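Local atomic coordinates of oligopeptide-binding protein oppA (Lactococcus lactis, PDB entry 3DRF), a protein that binds oligopeptides outside the cell and delivers them to the other components of the OppABCDF ABC transporter for uptake, which is essential for growth in milk. Residues A511-N515 and P516-K520; E177-P180 and G181-Q184. All coordinates share one frame; numbering follows the deposited sequence. Where two conformers were deposited one is given.

Contact 1 (A511-N515 and P516-K520); sequences AKSEN and PTYRK
Tyr518 and Asn515 both hold CG anti to their backbone N (chi1 -176° and 177°), which brings the phenol ring back against Lys512 and the carboxamide up to the first turn of helix 516-533. Lys512 CB stands over the middle of one ring face, 3.5 Å from the centroid of Tyr518, as a CH-pi contact. The extended Lys512 chain crosses the ring obliquely, its CD 3.5 Å from Tyr518 OH, before its end leads off. Ser513 OG lies in plane at the ring's edge, 3.4 Å from Tyr518 CD2. Beside it, Ser513 CB packs on Arg519 CG at 3.6 Å. Asn515 is the N-cap: OD1 accepts from Thr517 N at 3.0 Å, with the donor 39° out of the carbonyl plane. Asn515 O takes Arg519 N at 3.1 Å. Asp507 holds the polar ends, binding Ser513 OG through its backbone O and Tyr518 OH through OD1, while Arg519 bonds to Ile508 O through NE and forms salt bridges with Glu478 and Asp509. The Asn515 side chain thus gives Thr517 N, in the first turn, an acceptor, while its backbone O begins the ordinary i to i+4 bonding, and the aliphatic part of a lysine shields an aromatic face.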
# COMPACT_ATOMS: atom_id res chain seq x y z
N ALA A 511 19.41 -2.49 -15.66
CA ALA A 511 19.84 -3.62 -16.51
C ALA A 511 20.92 -4.46 -15.82
O ALA A 511 20.91 -5.61 -15.94
CB ALA A 511 20.34 -3.09 -17.91
N LYS A 512 21.77 -3.80 -15.01
CA LYS A 512 22.79 -4.56 -14.25
C LYS A 512 22.15 -5.51 -13.23
O LYS A 512 22.66 -6.53 -12.96
CB LYS A 512 23.77 -3.60 -13.55
CG LYS A 512 24.68 -2.84 -14.54
CD LYS A 512 25.57 -1.75 -13.81
CE LYS A 512 26.25 -0.84 -14.82
NZ LYS A 512 27.25 0.06 -14.19
N SER A 513 21.00 -5.11 -12.69
CA SER A 513 20.23 -5.91 -11.73
C SER A 513 19.49 -7.13 -12.35
O SER A 513 18.84 -7.81 -11.67
CB SER A 513 19.25 -5.02 -10.93
OG SER A 513 20.02 -4.44 -9.85
N GLU A 514 19.68 -7.34 -13.65
CA GLU A 514 19.31 -8.61 -14.26
C GLU A 514 20.23 -9.77 -13.84
O GLU A 514 19.92 -10.91 -14.12
CB GLU A 514 19.23 -8.46 -15.78
CG GLU A 514 18.20 -7.41 -16.21
CD GLU A 514 17.55 -7.73 -17.55
OE1 GLU A 514 16.58 -8.51 -17.56
OE2 GLU A 514 18.00 -7.17 -18.57
N ASN A 515 21.37 -9.45 -13.22
CA ASN A 515 22.19 -10.42 -12.45
C ASN A 515 21.71 -10.31 -10.96
O ASN A 515 21.94 -9.30 -10.34
CB ASN A 515 23.68 -10.10 -12.58
CG ASN A 515 24.55 -11.02 -11.75
OD1 ASN A 515 24.09 -11.72 -10.90
ND2 ASN A 515 25.85 -11.00 -12.03
N PRO A 516 21.06 -11.36 -10.46
CA PRO A 516 20.54 -11.29 -9.09
C PRO A 516 21.60 -11.00 -8.00
O PRO A 516 21.26 -10.46 -7.00
CB PRO A 516 19.84 -12.63 -8.86
CG PRO A 516 20.08 -13.43 -9.99
CD PRO A 516 20.74 -12.66 -11.09
N THR A 517 22.84 -11.40 -8.23
CA THR A 517 23.94 -11.05 -7.32
C THR A 517 24.04 -9.51 -7.19
O THR A 517 24.17 -8.99 -6.12
CB THR A 517 25.28 -11.56 -7.85
OG1 THR A 517 25.12 -12.96 -8.17
CG2 THR A 517 26.38 -11.35 -6.79
N TYR A 518 24.02 -8.84 -8.33
CA TYR A 518 24.09 -7.37 -8.40
C TYR A 518 22.83 -6.74 -7.74
O TYR A 518 22.95 -5.87 -6.99
CB TYR A 518 24.28 -6.97 -9.88
CG TYR A 518 24.47 -5.46 -10.04
CD1 TYR A 518 25.73 -4.92 -10.26
CD2 TYR A 518 23.38 -4.56 -9.93
CE1 TYR A 518 25.90 -3.55 -10.39
CE2 TYR A 518 23.58 -3.19 -10.06
CZ TYR A 518 24.82 -2.70 -10.27
OH TYR A 518 25.11 -1.36 -10.41
N ARG A 519 21.66 -7.30 -8.03
CA ARG A 519 20.42 -6.78 -7.45
C ARG A 519 20.38 -6.98 -5.94
O ARG A 519 19.98 -6.09 -5.27
CB ARG A 519 19.22 -7.41 -8.16
CG ARG A 519 17.99 -6.54 -7.91
CD ARG A 519 16.77 -7.13 -8.67
NE ARG A 519 15.66 -6.11 -8.64
CZ ARG A 519 14.38 -6.39 -8.41
NH1 ARG A 519 13.96 -7.61 -8.23
NH2 ARG A 519 13.54 -5.38 -8.39
N LYS A 520 20.88 -8.10 -5.44
CA LYS A 520 20.95 -8.27 -3.99
C LYS A 520 21.83 -7.20 -3.32
O LYS A 520 21.43 -6.64 -2.36
CB LYS A 520 21.51 -9.67 -3.66
CG LYS A 520 21.47 -10.03 -2.15
CD LYS A 520 22.15 -11.43 -1.95
CE LYS A 520 22.07 -11.96 -0.47
NZ LYS A 520 20.82 -12.68 -0.31

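Contact 2 (E177-P180 and G181-Q184)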
# COMPACT_ATOMS: atom_id res chain seq x y z
N GLU A 177 13.37 0.48 -21.24
CA GLU A 177 14.14 -0.68 -20.86
C GLU A 177 13.26 -1.67 -20.09
O GLU A 177 12.29 -1.33 -19.43
CB GLU A 177 15.34 -0.32 -19.91
CG GLU A 177 16.34 0.74 -20.45
CD GLU A 177 17.11 0.26 -21.68
OE1 GLU A 177 17.10 -0.90 -22.01
OE2 GLU A 177 17.72 1.11 -22.29
N MET A 178 13.69 -2.91 -20.17
CA MET A 178 13.15 -3.95 -19.29
C MET A 178 13.65 -3.71 -17.87
O MET A 178 14.67 -3.10 -17.67
CB MET A 178 13.59 -5.33 -19.77
CG MET A 178 13.21 -5.64 -21.20
SD MET A 178 11.40 -5.47 -21.59
CE MET A 178 10.66 -7.02 -20.94
N LYS A 179 12.88 -4.21 -16.93
CA LYS A 179 13.24 -4.15 -15.51
C LYS A 179 13.17 -5.57 -14.94
O LYS A 179 12.32 -6.32 -15.33
CB LYS A 179 12.27 -3.18 -14.79
CG LYS A 179 12.11 -1.75 -15.47
CD LYS A 179 13.36 -0.90 -15.21
CE LYS A 179 13.25 0.38 -16.04
NZ LYS A 179 14.46 1.20 -15.77
N PRO A 180 14.07 -5.91 -14.03
CA PRO A 180 14.19 -7.32 -13.57
C PRO A 180 12.92 -7.83 -12.86
O PRO A 180 12.61 -8.98 -12.92
CB PRO A 180 15.43 -7.27 -12.62
CG PRO A 180 15.58 -5.82 -12.25
CD PRO A 180 15.15 -5.06 -13.46
N GLY A 181 12.16 -6.94 -12.27
CA GLY A 181 10.91 -7.34 -11.63
C GLY A 181 9.69 -7.63 -12.54
O GLY A 181 8.67 -8.00 -12.04
N MET A 182 9.82 -7.38 -13.84
CA MET A 182 8.69 -7.50 -14.79
C MET A 182 8.07 -8.89 -14.90
O MET A 182 7.01 -9.02 -15.38
CB MET A 182 9.10 -6.99 -16.17
CG MET A 182 9.09 -5.44 -16.24
SD MET A 182 9.70 -5.01 -17.90
CE MET A 182 9.44 -3.19 -17.91
N THR A 183 8.82 -9.88 -14.45
CA THR A 183 8.31 -11.27 -14.40
C THR A 183 7.33 -11.52 -13.22
O THR A 183 6.72 -12.54 -13.19
CB THR A 183 9.47 -12.27 -14.28
OG1 THR A 183 10.26 -11.88 -13.17
CG2 THR A 183 10.33 -12.29 -15.58
N GLN A 184 7.16 -10.53 -12.36
CA GLN A 184 6.46 -10.71 -11.10
C GLN A 184 5.34 -9.69 -10.95
O GLN A 184 5.52 -8.49 -11.24
CB GLN A 184 7.49 -10.57 -9.96
CG GLN A 184 7.03 -11.01 -8.57
CD GLN A 184 8.18 -11.36 -7.63
OE1 GLN A 184 9.20 -11.91 -8.08
NE2 GLN A 184 8.00 -11.10 -6.32
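Lys179 and Met182 close a type I beta turn with Pro180 and Gly181 at its corner, Met182 N donating to Lys179 O at 3.1 Å. A second turn of the same type follows at once, with Gln184 N bonded to Gly181 O at 3.0 Å, so the chain coils briefly without becoming a regular helix. The side chain of Met182 reaches back over the first turn. With CG turned opposite the carbonyl carbon (chi1 -78°) and the chain extended beyond it, Met182 carries its thioether back to the segment that precedes the turn. Met182 SD comes 3.4 Å from Lys179 N and accepts a weak but nearly straight hydrogen bond (163°). Beyond the sulfur, Met182 CE lies against Lys179 CG at 3.9 Å and reaches Glu177 O at 3.7 Å. This double turn belongs to the loop that leaves strand 170-174, an inner strand of a four-stranded antiparallel sheet in a Venus fly-trap binding protein of solute-binding family 5. The sheet supplies Leu91 of strand 87-92, on which Met178, Met182 and Thr183 all rest, while Phe175 also touches Met182. Met178 is bent at chi2 and chi3 and crosses Met182 at about a right angle, bringing its CE 3.8 Å from Met182 SD. Shortening Met182 to an alanine would remove the thioether, and is likely to leave Lys179 N without its sulfur acceptor and open a gap beside Met178 and Leu91. At the start of the segment the Glu177 carboxylate forms a salt bridge with Lys96, and the backbone O of Glu177 accepts from Asn142 ND2.

Read from the N terminus, the chain meets contact 2 first, where residues 177-184 turn twice in the loop between strand 170-174 and helix 197-200. More than three hundred residues later, contact 1 closes the short connection from helix 499-508 into helix 516-533. The two are in series, neither nested nor crossed, yet their centres lie only about 11 Å apart. They meet at Pro180, whose CB packs on Ser513 O at 3.6 Å and whose CG lies 3.6 Å from Arg519 NE. Two local structures thereby join distant parts of the sequence: the loop after strand 170-174, which packs on edge strand 87-92, and the start of helix 516-533, packed together in this closed, peptide-bound form.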